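Local coordinates for protein monovalent Na+/H+ antiporter subunit A (Dietzia sp. DQ12-45-1b, PDB 7D3U) that forms the A subunit of the membrane-embedded Mrp sodium/proton antiporter complex and probably takes part in exchanging cations for protons, at residues S330-F335 with I363-A368; A412-A417 with I517-V522; V280-R285 with F416-R421; S214-F219 with S298-L303. One frame throughout, in Å; residues are numbered along the deposited sequence.

Overall arrangement
All four contacts lie among the membrane helices on one side of the chain's centre; contacts 1 and 4 have both segments in the antiporter family region related to complex I subunits. Helix 402-423 supplies one segment each to contacts 2 and 3, whose centres are about 8 Å apart and which share F416 and A417. Contact 4 opens first along the chain; its segments alternate with those of contact 3, while contact 1 falls entirely between the two segments of contact 3, its centre about 16 Å away. A probable hydrogen bond from Q299 to Y418 ties helix 288-308 to helix 402-423. Contacts 2, 3 and 4 thus touch one another and join segments 79 to 131 residues apart, while contact 1 stands by itself.

Contact 1 (S330-F335 with I363-A368); sequences SSLFMF and IGVGLA
One weak hydrogen bond, to F328 O three residues earlier in helix 312-341, grips S331 OG. The serine points toward helix 362-373, where OG meets the methyl of A368, but its hydrogen-bond partner is in its own helix. The contact itself is apolar. L332 reaches the same methyl from another side, its CG standing 3.6 Å from A368 CB, and extends CD2 to within 3.9 Å of V365 CG1, the two side chains crossing at about a right angle. Helices 312-341 and 362-373 run antiparallel here, with 152° between their directions and 9.3 Å between the segment axes; both belong to the transmembrane bundle of the antiporter family. At the other end, F335 has CG anti to its carbonyl carbon (chi1 -86°), which swings the ring across to the partner helix. Its CE2 lies 3.4 Å from G364 CA, and the ring is oblique to that backbone; a beta carbon at G364 would come too close to F335 CZ. V365 slides past F335 in the opposite direction, with CG2 3.7 Å from F335 CB. F422 of helix 402-423 packs against both L332 and V365.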
loop_
_atom_site.group_PDB
_atom_site.type_symbol
_atom_site.label_atom_id
_atom_site.label_comp_id
_atom_site.label_asym_id
_atom_site.label_seq_id
_atom_site.Cartn_x
_atom_site.Cartn_y
_atom_site.Cartn_z
ATOM N N SER B 330 -39.127 -34.877 7.928
ATOM C CA SER B 330 -39.825 -33.633 8.230
ATOM C C SER B 330 -40.879 -33.850 9.305
ATOM O O SER B 330 -40.974 -33.078 10.269
ATOM C CB SER B 330 -40.462 -33.067 6.963
ATOM O OG SER B 330 -41.421 -32.075 7.274
ATOM N N SER B 331 -41.679 -34.909 9.163
ATOM C CA SER B 331 -42.708 -35.162 10.163
ATOM C C SER B 331 -42.101 -35.537 11.510
ATOM O O SER B 331 -42.632 -35.144 12.552
ATOM C CB SER B 331 -43.657 -36.254 9.683
ATOM O OG SER B 331 -43.322 -37.497 10.260
ATOM N N LEU B 332 -40.979 -36.260 11.512
ATOM C CA LEU B 332 -40.320 -36.607 12.767
ATOM C C LEU B 332 -39.795 -35.370 13.474
ATOM O O LEU B 332 -39.920 -35.244 14.697
ATOM C CB LEU B 332 -39.180 -37.586 12.504
ATOM C CG LEU B 332 -39.528 -39.063 12.619
ATOM C CD1 LEU B 332 -38.271 -39.891 12.529
ATOM C CD2 LEU B 332 -40.250 -39.326 13.922
ATOM N N PHE B 333 -39.194 -34.447 12.724
ATOM C CA PHE B 333 -38.702 -33.216 13.330
ATOM C C PHE B 333 -39.846 -32.381 13.882
ATOM O O PHE B 333 -39.766 -31.868 15.006
ATOM C CB PHE B 333 -37.904 -32.414 12.309
ATOM C CG PHE B 333 -36.437 -32.656 12.375
ATOM C CD1 PHE B 333 -35.727 -32.331 13.510
ATOM C CD2 PHE B 333 -35.765 -33.214 11.307
ATOM C CE1 PHE B 333 -34.380 -32.556 13.579
ATOM C CE2 PHE B 333 -34.413 -33.441 11.371
ATOM C CZ PHE B 333 -33.718 -33.109 12.508
ATOM N N MET B 334 -40.923 -32.237 13.110
ATOM C CA MET B 334 -42.050 -31.452 13.594
ATOM C C MET B 334 -42.714 -32.111 14.797
ATOM O O MET B 334 -43.203 -31.413 15.693
ATOM C CB MET B 334 -43.050 -31.234 12.462
ATOM C CG MET B 334 -42.546 -30.277 11.396
ATOM S SD MET B 334 -43.749 -29.988 10.092
ATOM C CE MET B 334 -43.877 -31.633 9.406
ATOM N N PHE B 335 -42.697 -33.442 14.869
ATOM C CA PHE B 335 -43.285 -34.121 16.016
ATOM C C PHE B 335 -42.398 -34.011 17.247
ATOM O O PHE B 335 -42.903 -33.881 18.366
ATOM C CB PHE B 335 -43.555 -35.582 15.675
ATOM C CG PHE B 335 -44.872 -35.805 15.002
ATOM C CD1 PHE B 335 -45.996 -35.118 15.418
ATOM C CD2 PHE B 335 -44.984 -36.686 13.944
ATOM C CE1 PHE B 335 -47.208 -35.314 14.799
ATOM C CE2 PHE B 335 -46.194 -36.882 13.319
ATOM C CZ PHE B 335 -47.308 -36.198 13.749
ATOM N N ILE B 363 -49.122 -41.836 17.637
ATOM C CA ILE B 363 -49.309 -42.554 16.385
ATOM C C ILE B 363 -48.666 -41.812 15.223
ATOM O O ILE B 363 -48.305 -42.434 14.221
ATOM C CB ILE B 363 -50.805 -42.813 16.120
ATOM C CG1 ILE B 363 -51.480 -41.572 15.535
ATOM C CG2 ILE B 363 -51.502 -43.253 17.397
ATOM C CD1 ILE B 363 -52.952 -41.759 15.254
ATOM N N GLY B 364 -48.473 -40.499 15.342
ATOM C CA GLY B 364 -47.744 -39.782 14.310
ATOM C C GLY B 364 -46.290 -40.207 14.239
ATOM O O GLY B 364 -45.761 -40.497 13.161
ATOM N N VAL B 365 -45.621 -40.255 15.392
ATOM C CA VAL B 365 -44.251 -40.749 15.417
ATOM C C VAL B 365 -44.215 -42.230 15.060
ATOM O O VAL B 365 -43.252 -42.703 14.449
ATOM C CB VAL B 365 -43.613 -40.471 16.790
ATOM C CG1 VAL B 365 -42.219 -41.063 16.867
ATOM C CG2 VAL B 365 -43.571 -38.978 17.049
ATOM N N GLY B 366 -45.264 -42.978 15.398
ATOM C CA GLY B 366 -45.330 -44.373 15.000
ATOM C C GLY B 366 -45.505 -44.578 13.511
ATOM O O GLY B 366 -45.116 -45.627 12.991
ATOM N N LEU B 367 -46.099 -43.609 12.818
ATOM C CA LEU B 367 -46.207 -43.649 11.367
ATOM C C LEU B 367 -44.989 -43.064 10.671
ATOM O O LEU B 367 -44.753 -43.372 9.498
ATOM C CB LEU B 367 -47.453 -42.890 10.904
ATOM C CG LEU B 367 -48.749 -43.689 10.803
ATOM C CD1 LEU B 367 -49.903 -42.777 10.433
ATOM C CD2 LEU B 367 -48.596 -44.803 9.787
ATOM N N ALA B 368 -44.222 -42.225 11.363
ATOM C CA ALA B 368 -43.012 -41.654 10.785
ATOM C C ALA B 368 -41.804 -42.572 10.948
ATOM O O ALA B 368 -41.134 -42.903 9.964
ATOM C CB ALA B 368 -42.726 -40.295 11.420
#

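Contact 2 (A412-A417 with I517-V522)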
loop_
_atom_site.group_PDB
_atom_site.type_symbol
_atom_site.label_atom_id
_atom_site.label_comp_id
_atom_site.label_asym_id
_atom_site.label_seq_id
_atom_site.Cartn_x
_atom_site.Cartn_y
_atom_site.Cartn_z
ATOM N N ALA B 412 -29.397 -50.938 7.245
ATOM C CA ALA B 412 -30.837 -50.916 7.477
ATOM C C ALA B 412 -31.209 -51.599 8.786
ATOM O O ALA B 412 -32.180 -51.197 9.435
ATOM C CB ALA B 412 -31.569 -51.567 6.307
ATOM N N THR B 413 -30.459 -52.624 9.194
ATOM C CA THR B 413 -30.651 -53.187 10.525
ATOM C C THR B 413 -30.443 -52.127 11.594
ATOM O O THR B 413 -31.278 -51.953 12.490
ATOM C CB THR B 413 -29.693 -54.354 10.747
ATOM O OG1 THR B 413 -29.573 -55.116 9.540
ATOM C CG2 THR B 413 -30.195 -55.236 11.860
ATOM N N PHE B 414 -29.330 -51.400 11.510
ATOM C CA PHE B 414 -29.075 -50.359 12.498
ATOM C C PHE B 414 -30.097 -49.229 12.405
ATOM O O PHE B 414 -30.437 -48.617 13.427
ATOM C CB PHE B 414 -27.654 -49.827 12.344
ATOM C CG PHE B 414 -26.595 -50.806 12.756
ATOM C CD1 PHE B 414 -26.629 -51.394 14.006
ATOM C CD2 PHE B 414 -25.566 -51.139 11.895
ATOM C CE1 PHE B 414 -25.656 -52.295 14.390
ATOM C CE2 PHE B 414 -24.591 -52.041 12.272
ATOM C CZ PHE B 414 -24.637 -52.618 13.520
ATOM N N THR B 415 -30.618 -48.951 11.206
ATOM C CA THR B 415 -31.599 -47.876 11.082
ATOM C C THR B 415 -32.940 -48.287 11.683
ATOM O O THR B 415 -33.608 -47.473 12.331
ATOM C CB THR B 415 -31.737 -47.435 9.617
ATOM O OG1 THR B 415 -32.538 -46.251 9.545
ATOM C CG2 THR B 415 -32.391 -48.496 8.753
ATOM N N PHE B 416 -33.322 -49.559 11.534
ATOM C CA PHE B 416 -34.507 -50.047 12.227
ATOM C C PHE B 416 -34.293 -50.021 13.732
ATOM O O PHE B 416 -35.205 -49.675 14.493
ATOM C CB PHE B 416 -34.860 -51.459 11.759
ATOM C CG PHE B 416 -36.002 -52.081 12.515
ATOM C CD1 PHE B 416 -37.308 -51.867 12.122
ATOM C CD2 PHE B 416 -35.767 -52.879 13.618
ATOM C CE1 PHE B 416 -38.355 -52.433 12.815
ATOM C CE2 PHE B 416 -36.811 -53.451 14.313
ATOM C CZ PHE B 416 -38.107 -53.226 13.911
ATOM N N ALA B 417 -33.085 -50.374 14.178
ATOM C CA ALA B 417 -32.777 -50.329 15.602
ATOM C C ALA B 417 -32.972 -48.926 16.164
ATOM O O ALA B 417 -33.663 -48.740 17.173
ATOM C CB ALA B 417 -31.348 -50.812 15.844
ATOM N N ILE B 517 -35.166 -56.242 15.160
ATOM C CA ILE B 517 -35.881 -56.597 16.382
ATOM C C ILE B 517 -34.940 -57.302 17.350
ATOM O O ILE B 517 -34.906 -56.994 18.550
ATOM C CB ILE B 517 -37.112 -57.459 16.050
ATOM C CG1 ILE B 517 -38.217 -56.592 15.448
ATOM C CG2 ILE B 517 -37.612 -58.172 17.294
ATOM C CD1 ILE B 517 -39.487 -57.352 15.139
ATOM N N VAL B 518 -34.150 -58.249 16.837
ATOM C CA VAL B 518 -33.156 -58.933 17.661
ATOM C C VAL B 518 -32.178 -57.936 18.267
ATOM O O VAL B 518 -31.726 -58.107 19.404
ATOM C CB VAL B 518 -32.434 -60.006 16.820
ATOM C CG1 VAL B 518 -31.067 -60.328 17.398
ATOM C CG2 VAL B 518 -33.286 -61.261 16.723
ATOM N N LEU B 519 -31.854 -56.871 17.534
ATOM C CA LEU B 519 -30.915 -55.872 18.027
ATOM C C LEU B 519 -31.548 -55.006 19.109
ATOM O O LEU B 519 -30.929 -54.743 20.147
ATOM C CB LEU B 519 -30.427 -55.009 16.864
ATOM C CG LEU B 519 -29.030 -54.405 16.964
ATOM C CD1 LEU B 519 -28.501 -54.083 15.582
ATOM C CD2 LEU B 519 -29.049 -53.164 17.828
ATOM N N VAL B 520 -32.782 -54.549 18.883
ATOM C CA VAL B 520 -33.412 -53.639 19.832
ATOM C C VAL B 520 -33.802 -54.365 21.113
ATOM O O VAL B 520 -33.897 -53.734 22.173
ATOM C CB VAL B 520 -34.625 -52.932 19.191
ATOM C CG1 VAL B 520 -35.669 -53.934 18.753
ATOM C CG2 VAL B 520 -35.224 -51.893 20.129
ATOM N N VAL B 521 -34.006 -55.687 21.062
ATOM C CA VAL B 521 -34.222 -56.439 22.295
ATOM C C VAL B 521 -32.915 -56.830 22.973
ATOM O O VAL B 521 -32.946 -57.481 24.026
ATOM C CB VAL B 521 -35.064 -57.708 22.058
ATOM C CG1 VAL B 521 -36.415 -57.347 21.464
ATOM C CG2 VAL B 521 -34.318 -58.692 21.183
ATOM N N VAL B 522 -31.769 -56.462 22.401
ATOM C CA VAL B 522 -30.465 -56.729 23.002
ATOM C C VAL B 522 -29.660 -55.432 23.017
ATOM O O VAL B 522 -28.426 -55.443 23.087
ATOM C CB VAL B 522 -29.738 -57.865 22.251
ATOM C CG1 VAL B 522 -29.110 -57.371 20.950
ATOM C CG2 VAL B 522 -28.708 -58.538 23.147
#
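F414 and F416 leave helix 402-423 with different first torsions and meet different residues of the 517-522 segment. F416 has CG anti to its backbone N (chi1 175°), and its outer ring atoms do the touching: CE2 comes 3.6 Å from I517 CG1, and CZ is about as near. The two side chains cross obliquely, and the ring is likewise oblique to the I517 backbone N. F414 has CG anti to its carbonyl carbon (chi1 -70°). Although its beta carbon points away from the partner, the ring bends back so that CE1 lies 3.6 Å from L519 CD1, the side chains crossing at about a right angle. L519 therefore divides its branches: CD1 meets F414, with T413 CG2 at 4.2 Å from it, and CD2 lies 3.8 Å from A417 CB. T413 OG1 is bonded to V409 O within its own helix. An alanine at F416 would remove the ring that meets I517, and would probably loosen this side of the contact while L519 kept its partners. The contact joins the end of helix 504-520 to helix 402-423, and helix 261-284 abuts both, with M283 packing against F414 and L519.

Contact 3 (V280-R285 with F416-R421)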
loop_
_atom_site.group_PDB
_atom_site.type_symbol
_atom_site.label_atom_id
_atom_site.label_comp_id
_atom_site.label_asym_id
_atom_site.label_seq_id
_atom_site.Cartn_x
_atom_site.Cartn_y
_atom_site.Cartn_z
ATOM N N VAL B 280 -25.094 -46.317 13.113
ATOM C CA VAL B 280 -24.515 -46.765 14.377
ATOM C C VAL B 280 -24.488 -45.624 15.390
ATOM O O VAL B 280 -24.910 -45.782 16.543
ATOM C CB VAL B 280 -23.110 -47.345 14.142
ATOM C CG1 VAL B 280 -22.336 -47.414 15.444
ATOM C CG2 VAL B 280 -23.209 -48.719 13.505
ATOM N N PHE B 281 -23.996 -44.456 14.977
ATOM C CA PHE B 281 -23.905 -43.330 15.897
ATOM C C PHE B 281 -25.269 -42.752 16.250
ATOM O O PHE B 281 -25.399 -42.106 17.295
ATOM C CB PHE B 281 -23.000 -42.250 15.311
ATOM C CG PHE B 281 -21.540 -42.572 15.420
ATOM C CD1 PHE B 281 -20.907 -43.311 14.442
ATOM C CD2 PHE B 281 -20.803 -42.151 16.510
ATOM C CE1 PHE B 281 -19.565 -43.614 14.538
ATOM C CE2 PHE B 281 -19.460 -42.456 16.615
ATOM C CZ PHE B 281 -18.841 -43.185 15.625
ATOM N N ALA B 282 -26.287 -42.961 15.413
ATOM C CA ALA B 282 -27.643 -42.623 15.823
ATOM C C ALA B 282 -28.164 -43.630 16.837
ATOM O O ALA B 282 -28.910 -43.270 17.753
ATOM C CB ALA B 282 -28.563 -42.560 14.606
ATOM N N MET B 283 -27.782 -44.897 16.680
ATOM C CA MET B 283 -28.126 -45.908 17.672
ATOM C C MET B 283 -27.492 -45.595 19.021
ATOM O O MET B 283 -28.074 -45.884 20.072
ATOM C CB MET B 283 -27.681 -47.280 17.175
ATOM C CG MET B 283 -28.387 -48.447 17.815
ATOM S SD MET B 283 -27.678 -49.996 17.239
ATOM C CE MET B 283 -26.003 -49.836 17.848
ATOM N N GLN B 284 -26.296 -45.003 19.013
ATOM C CA GLN B 284 -25.594 -44.744 20.266
ATOM C C GLN B 284 -26.040 -43.452 20.941
ATOM O O GLN B 284 -25.956 -43.346 22.169
ATOM C CB GLN B 284 -24.086 -44.692 20.030
ATOM C CG GLN B 284 -23.445 -46.029 19.729
ATOM C CD GLN B 284 -21.946 -45.910 19.540
ATOM O OE1 GLN B 284 -21.351 -44.878 19.846
ATOM N NE2 GLN B 284 -21.329 -46.967 19.031
ATOM N N ARG B 285 -26.503 -42.467 20.176
ATOM C CA ARG B 285 -26.760 -41.149 20.737
ATOM C C ARG B 285 -28.022 -41.164 21.600
ATOM O O ARG B 285 -28.820 -42.103 21.574
ATOM C CB ARG B 285 -26.879 -40.110 19.624
ATOM C CG ARG B 285 -25.639 -39.247 19.459
ATOM C CD ARG B 285 -24.377 -40.082 19.578
ATOM N NE ARG B 285 -23.169 -39.313 19.296
ATOM C CZ ARG B 285 -21.949 -39.838 19.253
ATOM N NH1 ARG B 285 -21.775 -41.133 19.476
ATOM N NH2 ARG B 285 -20.903 -39.068 18.988
ATOM N N PHE B 416 -33.322 -49.559 11.534
ATOM C CA PHE B 416 -34.507 -50.047 12.227
ATOM C C PHE B 416 -34.293 -50.021 13.732
ATOM O O PHE B 416 -35.205 -49.675 14.493
ATOM C CB PHE B 416 -34.860 -51.459 11.759
ATOM C CG PHE B 416 -36.002 -52.081 12.515
ATOM C CD1 PHE B 416 -37.308 -51.867 12.122
ATOM C CD2 PHE B 416 -35.767 -52.879 13.618
ATOM C CE1 PHE B 416 -38.355 -52.433 12.815
ATOM C CE2 PHE B 416 -36.811 -53.451 14.313
ATOM C CZ PHE B 416 -38.107 -53.226 13.911
ATOM N N ALA B 417 -33.085 -50.374 14.178
ATOM C CA ALA B 417 -32.777 -50.329 15.602
ATOM C C ALA B 417 -32.972 -48.926 16.164
ATOM O O ALA B 417 -33.663 -48.740 17.173
ATOM C CB ALA B 417 -31.348 -50.812 15.844
ATOM N N TYR B 418 -32.386 -47.918 15.515
ATOM C CA TYR B 418 -32.489 -46.581 16.089
ATOM C C TYR B 418 -33.872 -45.970 15.890
ATOM O O TYR B 418 -34.291 -45.148 16.707
ATOM C CB TYR B 418 -31.375 -45.661 15.560
ATOM C CG TYR B 418 -31.504 -45.082 14.162
ATOM C CD1 TYR B 418 -32.545 -44.230 13.817
ATOM C CD2 TYR B 418 -30.528 -45.328 13.211
ATOM C CE1 TYR B 418 -32.641 -43.699 12.555
ATOM C CE2 TYR B 418 -30.609 -44.788 11.950
ATOM C CZ TYR B 418 -31.668 -43.977 11.626
ATOM O OH TYR B 418 -31.751 -43.444 10.363
ATOM N N SER B 419 -34.616 -46.367 14.855
ATOM C CA SER B 419 -35.991 -45.884 14.747
ATOM C C SER B 419 -36.875 -46.489 15.833
ATOM O O SER B 419 -37.731 -45.799 16.403
ATOM C CB SER B 419 -36.551 -46.190 13.362
ATOM O OG SER B 419 -36.629 -47.584 13.155
ATOM N N ALA B 420 -36.682 -47.775 16.137
ATOM C CA ALA B 420 -37.407 -48.380 17.249
ATOM C C ALA B 420 -37.020 -47.728 18.568
ATOM O O ALA B 420 -37.864 -47.551 19.454
ATOM C CB ALA B 420 -37.146 -49.884 17.294
ATOM N N ARG B 421 -35.745 -47.366 18.719
ATOM C CA ARG B 421 -35.328 -46.628 19.907
ATOM C C ARG B 421 -35.966 -45.247 19.954
ATOM O O ARG B 421 -36.258 -44.729 21.038
ATOM C CB ARG B 421 -33.806 -46.516 19.942
ATOM C CG ARG B 421 -33.235 -46.234 21.316
ATOM C CD ARG B 421 -33.031 -44.749 21.525
ATOM N NE ARG B 421 -31.946 -44.239 20.698
ATOM C CZ ARG B 421 -30.662 -44.344 21.011
ATOM N NH1 ARG B 421 -29.739 -43.849 20.199
ATOM N NH2 ARG B 421 -30.298 -44.943 22.136
#
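The methyl group of A282 lies over one face of the Y418 ring, its CB 4.0 Å from the ring centroid and 23° off the normal, which meets the geometry of a CH-pi contact; CD2 is the nearest ring atom. Y418 CG takes the crowded position between backbone N and carbonyl carbon (chi1 77°). M283 leads away at its end, though SD still passes 4.0 Å from A417 CB, and the CB atoms of M283 and Y418 are 4.3 Å apart. The polar end of Y418 points elsewhere: its OH bonds to S295 and Q299 of helix 288-308. At the outer edge R421, bent at chi2 and chi3, brings its guanidinium to the last turn of helix 261-284. NH1 gives a weak hydrogen bond to A282 O, 2.6 Å long; R285 O lies over one guanidinium face in poor geometry for a bond. The arginine charge would probably suit that helix's carbonyl end. An alanine at R421 would remove the guanidinium and would probably leave this helix end less well held. The segment axes lie 8.6 Å apart and 26° from parallel, a helix pair of the transmembrane bundle shared by Mrp antiporters and complex I relatives.

Contact 4 (S214-F219 with S298-L303); sequences SAQFPF and SQLGFL
L300 carries the apolar part of this contact, and its CB, which points toward the 214-219 segment, faces the terminal amide of Q216. The two side chains cross at about a right angle there. From CB the chain turns so that CG is anti to the carbonyl carbon (chi1 -53°), and at the tip it is CD1 that does the touching: S214 CB lies 4.0 Å from L300 CD1, and the backbone N of A215 is equally distant from that methyl. Helix 243-252 packs on L300 as well, through V243, K244 and I247. The segment 214-219 has no regular secondary structure and directly follows helix 196-213, its first two residues falling in the predicted membrane span; this is consistent with the discontinuous transmembrane helix of complex I antiporter-like subunits. The S214 hydroxyl is anchored inside the protein, OG being hydrogen-bonded to both A210 O and V243 O. Q216 has CG anti to its carbonyl carbon (chi1 -54°) and a bend at chi2, which bring its amide end up against the backbone of G301. The CA atoms of Q216 and G301 are 6.3 Å apart, those of S214 and L300 6.9 Å. Q216 also touches C270 and T274 of helix 261-284.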
loop_
_atom_site.group_PDB
_atom_site.type_symbol
_atom_site.label_atom_id
_atom_site.label_comp_id
_atom_site.label_asym_id
_atom_site.label_seq_id
_atom_site.Cartn_x
_atom_site.Cartn_y
_atom_site.Cartn_z
ATOM N N SER B 214 -24.630 -32.291 1.620
ATOM C CA SER B 214 -25.099 -33.354 2.496
ATOM C C SER B 214 -24.051 -33.551 3.590
ATOM O O SER B 214 -23.130 -32.747 3.746
ATOM C CB SER B 214 -25.368 -34.625 1.697
ATOM O OG SER B 214 -25.896 -34.320 0.420
ATOM N N ALA B 215 -24.166 -34.620 4.371
ATOM C CA ALA B 215 -23.197 -34.899 5.430
ATOM C C ALA B 215 -22.709 -36.331 5.250
ATOM O O ALA B 215 -23.254 -37.263 5.843
ATOM C CB ALA B 215 -23.808 -34.673 6.803
ATOM N N GLN B 216 -21.684 -36.502 4.426
ATOM C CA GLN B 216 -21.128 -37.810 4.135
ATOM C C GLN B 216 -19.898 -38.059 5.005
ATOM O O GLN B 216 -19.600 -37.298 5.927
ATOM C CB GLN B 216 -20.821 -37.923 2.644
ATOM C CG GLN B 216 -22.008 -37.603 1.758
ATOM C CD GLN B 216 -23.320 -38.086 2.338
ATOM O OE1 GLN B 216 -24.108 -37.301 2.860
ATOM N NE2 GLN B 216 -23.558 -39.382 2.255
ATOM N N PHE B 217 -19.171 -39.137 4.700
ATOM C CA PHE B 217 -18.105 -39.690 5.529
ATOM C C PHE B 217 -17.134 -38.631 6.052
ATOM O O PHE B 217 -16.996 -38.492 7.272
ATOM C CB PHE B 217 -17.350 -40.780 4.759
ATOM C CG PHE B 217 -16.088 -41.248 5.433
ATOM C CD1 PHE B 217 -16.080 -41.578 6.778
ATOM C CD2 PHE B 217 -14.909 -41.357 4.716
ATOM C CE1 PHE B 217 -14.920 -42.005 7.394
ATOM C CE2 PHE B 217 -13.746 -41.784 5.327
ATOM C CZ PHE B 217 -13.752 -42.109 6.668
ATOM N N PRO B 218 -16.443 -37.861 5.195
ATOM C CA PRO B 218 -15.412 -36.961 5.727
ATOM C C PRO B 218 -15.991 -35.702 6.350
ATOM O O PRO B 218 -15.440 -35.171 7.319
ATOM C CB PRO B 218 -14.559 -36.630 4.493
ATOM C CG PRO B 218 -15.146 -37.431 3.349
ATOM C CD PRO B 218 -16.553 -37.713 3.736
ATOM N N PHE B 219 -17.106 -35.219 5.804
ATOM C CA PHE B 219 -17.674 -33.933 6.186
ATOM C C PHE B 219 -18.947 -34.072 7.010
ATOM O O PHE B 219 -19.777 -33.160 7.016
ATOM C CB PHE B 219 -17.945 -33.090 4.940
ATOM C CG PHE B 219 -16.930 -33.273 3.850
ATOM C CD1 PHE B 219 -15.792 -32.489 3.808
ATOM C CD2 PHE B 219 -17.118 -34.221 2.861
ATOM C CE1 PHE B 219 -14.860 -32.654 2.806
ATOM C CE2 PHE B 219 -16.188 -34.389 1.858
ATOM C CZ PHE B 219 -15.058 -33.604 1.831
ATOM N N SER B 298 -27.293 -40.919 7.789
ATOM C CA SER B 298 -27.332 -42.283 7.273
ATOM C C SER B 298 -28.300 -42.410 6.102
ATOM O O SER B 298 -28.041 -43.161 5.155
ATOM C CB SER B 298 -27.710 -43.254 8.389
ATOM O OG SER B 298 -27.798 -44.577 7.898
ATOM N N GLN B 299 -29.420 -41.687 6.145
ATOM C CA GLN B 299 -30.361 -41.744 5.031
ATOM C C GLN B 299 -29.763 -41.123 3.774
ATOM O O GLN B 299 -29.883 -41.686 2.678
ATOM C CB GLN B 299 -31.668 -41.052 5.406
ATOM C CG GLN B 299 -32.409 -41.720 6.547
ATOM C CD GLN B 299 -32.615 -43.200 6.316
ATOM O OE1 GLN B 299 -33.187 -43.608 5.309
ATOM N NE2 GLN B 299 -32.143 -44.014 7.252
ATOM N N LEU B 300 -29.108 -39.967 3.909
ATOM C CA LEU B 300 -28.425 -39.376 2.765
ATOM C C LEU B 300 -27.310 -40.280 2.262
ATOM O O LEU B 300 -27.031 -40.305 1.061
ATOM C CB LEU B 300 -27.860 -38.004 3.125
ATOM C CG LEU B 300 -28.803 -36.962 3.725
ATOM C CD1 LEU B 300 -27.997 -35.914 4.465
ATOM C CD2 LEU B 300 -29.675 -36.318 2.673
ATOM N N GLY B 301 -26.667 -41.032 3.157
ATOM C CA GLY B 301 -25.657 -41.979 2.716
ATOM C C GLY B 301 -26.244 -43.113 1.900
ATOM O O GLY B 301 -25.705 -43.479 0.851
ATOM N N PHE B 302 -27.345 -43.694 2.379
ATOM C CA PHE B 302 -28.103 -44.651 1.580
ATOM C C PHE B 302 -28.405 -44.085 0.200
ATOM O O PHE B 302 -28.215 -44.756 -0.823
ATOM C CB PHE B 302 -29.408 -45.000 2.292
ATOM C CG PHE B 302 -29.368 -46.292 3.041
ATOM C CD1 PHE B 302 -28.698 -47.385 2.530
ATOM C CD2 PHE B 302 -30.018 -46.416 4.255
ATOM C CE1 PHE B 302 -28.670 -48.576 3.220
ATOM C CE2 PHE B 302 -29.994 -47.602 4.949
ATOM C CZ PHE B 302 -29.322 -48.684 4.430
ATOM N N LEU B 303 -28.879 -42.840 0.163
ATOM C CA LEU B 303 -29.291 -42.233 -1.098
ATOM C C LEU B 303 -28.115 -42.052 -2.047
ATOM O O LEU B 303 -28.211 -42.381 -3.234
ATOM C CB LEU B 303 -29.976 -40.898 -0.826
ATOM C CG LEU B 303 -31.460 -41.074 -0.536
ATOM C CD1 LEU B 303 -32.071 -39.811 0.027
ATOM C CD2 LEU B 303 -32.150 -41.486 -1.806
#